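PDB 6CQK: SsDNA-binding protein essential for mitochondrial genome maintenance from Saccharomyces cerevisiae, which binds single-stranded DNA preferentially and cooperatively, takes part in mitochondrial DNA replication and stimulates the PIF1 helicase. Local coordinates for the interface of chains A and B. Residues are numbered along the deposited sequence; one frame, centred on the assembly and turned at random. Chains: chain A/B, SsDNA-binding protein essential for mitochondrial genome maintenance.

Contact 1: the interface of chains A and B. Residues chain A 7-9, 34; chain B 2-4.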
loop_
_atom_site.group_PDB
_atom_site.type_symbol
_atom_site.label_atom_id
_atom_site.label_comp_id
_atom_site.label_asym_id
_atom_site.label_seq_id
_atom_site.Cartn_x
_atom_site.Cartn_y
_atom_site.Cartn_z
ATOM N N SER A 7 -3.679 3.160 4.064
ATOM C CA SER A 7 -4.273 3.567 2.794
ATOM C C SER A 7 -5.755 3.350 2.964
ATOM O O SER A 7 -6.153 2.310 3.445
ATOM C CB SER A 7 -3.735 2.725 1.638
ATOM O OG SER A 7 -2.318 2.602 1.734
ATOM N N ILE A 8 -6.547 4.354 2.599
ATOM C CA ILE A 8 -7.978 4.311 2.728
ATOM C C ILE A 8 -8.634 4.666 1.422
ATOM O O ILE A 8 -8.236 5.592 0.741
ATOM C CB ILE A 8 -8.397 5.335 3.735
ATOM C CG1 ILE A 8 -7.846 4.973 5.107
ATOM C CG2 ILE A 8 -9.928 5.432 3.817
ATOM C CD1 ILE A 8 -7.623 6.191 5.954
ATOM N N VAL A 9 -9.644 3.910 1.050
ATOM C CA VAL A 9 -10.607 4.373 0.085
ATOM C C VAL A 9 -11.936 4.561 0.752
ATOM O O VAL A 9 -12.482 3.619 1.396
ATOM C CB VAL A 9 -10.782 3.403 -1.076
ATOM C CG1 VAL A 9 -11.925 3.862 -1.984
ATOM C CG2 VAL A 9 -9.529 3.402 -1.899
ATOM N N SER A 34 -15.418 5.122 5.518
ATOM C CA SER A 34 -15.026 4.021 4.649
ATOM C C SER A 34 -15.837 2.872 5.117
ATOM O O SER A 34 -15.763 2.460 6.270
ATOM C CB SER A 34 -13.548 3.689 4.783
ATOM O OG SER A 34 -13.203 2.427 4.276
ATOM N N ASP B 2 -14.291 0.249 -1.314
ATOM C CA ASP B 2 -13.905 1.025 -0.042
ATOM C C ASP B 2 -13.075 0.186 0.894
ATOM O O ASP B 2 -13.517 -0.906 1.254
ATOM C CB ASP B 2 -15.100 1.417 0.830
ATOM C CG ASP B 2 -15.608 2.817 0.627
ATOM O OD1 ASP B 2 -15.385 3.414 -0.471
ATOM O OD2 ASP B 2 -16.377 3.286 1.559
ATOM N N PHE B 3 -11.945 0.720 1.378
ATOM C CA PHE B 3 -11.048 -0.046 2.234
ATOM C C PHE B 3 -10.149 0.778 3.151
ATOM O O PHE B 3 -10.100 1.989 3.064
ATOM C CB PHE B 3 -10.197 -1.040 1.408
ATOM C CG PHE B 3 -9.115 -0.411 0.565
ATOM C CD1 PHE B 3 -7.887 -0.060 1.125
ATOM C CD2 PHE B 3 -9.332 -0.202 -0.791
ATOM C CE1 PHE B 3 -6.961 0.584 0.368
ATOM C CE2 PHE B 3 -8.399 0.408 -1.562
ATOM C CZ PHE B 3 -7.202 0.804 -0.982
ATOM N N SER B 4 -9.525 0.102 4.095
ATOM C CA SER B 4 -8.665 0.794 5.003
ATOM C C SER B 4 -7.666 -0.188 5.495
ATOM O O SER B 4 -7.954 -0.957 6.385
ATOM C CB SER B 4 -9.405 1.454 6.149
ATOM O OG SER B 4 -10.159 0.542 6.931
#
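A:Val9 and B:Phe3 pair as antiparallel neighbours where the first strands (3-12) of two OB-fold subunits run side by side, the dimer contact typical of the SSB family. Two backbone bonds join this pair: A:Val9 N donates to B:Phe3 O over 2.8 Å, and B:Phe3 N donates to A:Val9 O over 2.9 Å. The second lies in the carbonyl plane, on a lone pair, at a C=O...N angle of 131°. A:Val9 O also accepts the hydroxyl of A:Ser34, whose OG is 3.2 Å away and tilted from that plane, so this carbonyl is gripped from both its own subunit and the partner. A small hydroxyl suits the spot: it comes from the end of strand 26-34 and also makes a weak bond to B:Phe3 O.

The side chain of B:Phe3 can be followed outward from CB. Its CG sits between the backbone N and the carbonyl carbon (chi1 72°), which folds the ring back against the facing strand. There A:Val9 N lies 4.2 Å above the ring centre. CG2 of A:Val9 stands over the same face, displaced past the CD2 and CE2 side, where both ring carbons meet it. CZ at the tip is 3.6 Å from A:Val9 CG2. Along the other flank, CD1 and CE1 run past the carbonyl oxygen of A:Ser7, CE1 being 3.6 Å from A:Ser7 O. A flat aromatic can thus lie over a strand beneath a branched valine. The other valine methyl, CG1, lies 4.0 Å from B:Asp2 CA. Towards the next bridge, CG1 of A:Ile8 packs loosely on CB of B:Ser4.

Contact 2: the interface of chains A and B. Residues chain A 4, 74-76; chain B 6, 43-45.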
loop_
_atom_site.group_PDB
_atom_site.type_symbol
_atom_site.label_atom_id
_atom_site.label_comp_id
_atom_site.label_asym_id
_atom_site.label_seq_id
_atom_site.Cartn_x
_atom_site.Cartn_y
_atom_site.Cartn_z
ATOM N N SER A 4 4.554 3.037 9.726
ATOM C CA SER A 4 3.168 2.563 9.845
ATOM C C SER A 4 2.285 3.464 9.057
ATOM O O SER A 4 1.946 4.500 9.535
ATOM C CB SER A 4 2.709 2.424 11.323
ATOM O OG SER A 4 2.795 3.663 11.980
ATOM N N ALA A 74 0.554 6.849 10.075
ATOM C CA ALA A 74 -0.178 6.521 11.281
ATOM C C ALA A 74 0.671 6.515 12.538
ATOM O O ALA A 74 1.773 5.972 12.522
ATOM C CB ALA A 74 -0.831 5.146 11.134
ATOM N N ALA A 75 0.134 7.080 13.617
ATOM C CA ALA A 75 0.724 6.985 14.959
ATOM C C ALA A 75 -0.343 6.845 16.013
ATOM O O ALA A 75 -1.489 7.120 15.745
ATOM C CB ALA A 75 1.502 8.228 15.254
ATOM N N ASN A 76 0.055 6.410 17.196
ATOM C CA ASN A 76 -0.820 6.307 18.335
ATOM C C ASN A 76 -0.371 7.324 19.323
ATOM O O ASN A 76 0.779 7.330 19.643
ATOM C CB ASN A 76 -0.778 4.872 18.903
ATOM C CG ASN A 76 -1.843 3.941 18.266
ATOM O OD1 ASN A 76 -2.923 4.362 17.782
ATOM N ND2 ASN A 76 -1.542 2.652 18.281
ATOM N N MET B 6 -3.656 -1.164 6.613
ATOM C CA MET B 6 -2.434 -0.617 7.183
ATOM C C MET B 6 -1.232 -1.471 6.776
ATOM O O MET B 6 -1.325 -2.702 6.796
ATOM C CB MET B 6 -2.526 -0.669 8.699
ATOM C CG MET B 6 -1.330 -0.058 9.363
ATOM S SD MET B 6 -1.695 1.350 10.322
ATOM C CE MET B 6 -1.026 0.962 11.886
ATOM N N ASN B 43 5.355 3.410 18.232
ATOM C CA ASN B 43 3.954 3.116 18.039
ATOM C C ASN B 43 3.724 1.638 18.236
ATOM O O ASN B 43 4.301 0.834 17.533
ATOM C CB ASN B 43 3.557 3.599 16.636
ATOM C CG ASN B 43 3.891 5.089 16.450
ATOM O OD1 ASN B 43 4.773 5.476 15.681
ATOM N ND2 ASN B 43 3.282 5.910 17.253
ATOM N N TRP B 44 2.852 1.302 19.166
ATOM C CA TRP B 44 2.453 -0.074 19.407
ATOM C C TRP B 44 1.151 -0.315 18.642
ATOM O O TRP B 44 0.250 0.504 18.720
ATOM C CB TRP B 44 2.249 -0.295 20.897
ATOM C CG TRP B 44 3.535 -0.260 21.595
ATOM C CD1 TRP B 44 4.201 0.840 22.071
ATOM C CD2 TRP B 44 4.386 -1.373 21.845
ATOM N NE1 TRP B 44 5.410 0.461 22.627
ATOM C CE2 TRP B 44 5.545 -0.890 22.496
ATOM C CE3 TRP B 44 4.283 -2.732 21.573
ATOM C CZ2 TRP B 44 6.568 -1.708 22.872
ATOM C CZ3 TRP B 44 5.309 -3.548 21.954
ATOM C CH2 TRP B 44 6.434 -3.034 22.604
ATOM N N TYR B 45 1.045 -1.430 17.931
ATOM C CA TYR B 45 -0.138 -1.790 17.209
ATOM C C TYR B 45 -0.444 -3.211 17.550
ATOM O O TYR B 45 0.435 -4.073 17.462
ATOM C CB TYR B 45 0.107 -1.673 15.715
ATOM C CG TYR B 45 0.309 -0.251 15.270
ATOM C CD1 TYR B 45 -0.758 0.650 15.271
ATOM C CD2 TYR B 45 1.571 0.191 14.796
ATOM C CE1 TYR B 45 -0.565 1.951 14.875
ATOM C CE2 TYR B 45 1.771 1.489 14.370
ATOM C CZ TYR B 45 0.709 2.367 14.423
ATOM O OH TYR B 45 0.867 3.671 14.001
#
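The end of strand 67-77 in one OB-fold subunit meets the start of strand 43-49 in the other at this part of the SSB-family dimer interface, with B:Tyr45 reaching across to A:Ser4 and A:Ala74. The phenol oxygen OH of B:Tyr45 lies 2.8 Å from A:Ser4 OG in a hydrogen bond whose direction the structure does not settle. The same B:Tyr45 OH is 2.9 Å from A:Ala74 O. A:Ser4 OG donates to A:Ala74 O across 2.6 Å. The three oxygens thus lie close together, and the phenol hydrogen can serve either the carbonyl or the serine oxygen; the structure does not show which. Tyrosine fits because its long ring carries a polar tip over to the partner while its carbons remain available for packing. Its CG, anti to the carbonyl carbon (chi1 -67°), sends the ring across to the partner, where CE2 passes A:Ser4 CB. Within chain B, the methyl CE of B:Met6 lies over one ring face near its border. B:Met6 SD is 4.0 Å from A:Ala74 CB; a flexible thioether can bend, chi2 and chi3 both off the extended form, to lie beside a small alanine.

Over the opposite ring face, beyond the CE1 rim, comes A:Asn76, its amide plane turned 46° from the ring, with A:Asn76 ND2 3.6 Å from B:Tyr45 CE1. This amide nitrogen donates to B:Trp44 O over 2.8 Å at a C=O...N angle of 165°, and the acceptor lies in the amide plane. Asparagine therefore caps a backbone carbonyl of the neighbouring subunit while its amide borders the tyrosine. B:Asn43 contributes packing, its ND2 lying 3.5 Å from A:Ala75 CB.

The centres of contact 1 and contact 2 lie about 16 Å apart on one two-fold symmetric interface, and strand 3-12 of both subunits runs through each. B:Ser4 belongs to contact 1 and A:Ser4 to contact 2. Contact 1 and its twin close the two ends of the strand pairing, contact 1 by the N-terminus of chain B, while contact 2 lies on the side of the N-terminus of chain A. The backbone pairing probably sets the register, while contacts between strands 43-49 and 67-77 widen the join. This A-B pair is probably the dimer that, doubled, binds DNA as a dimer of dimers.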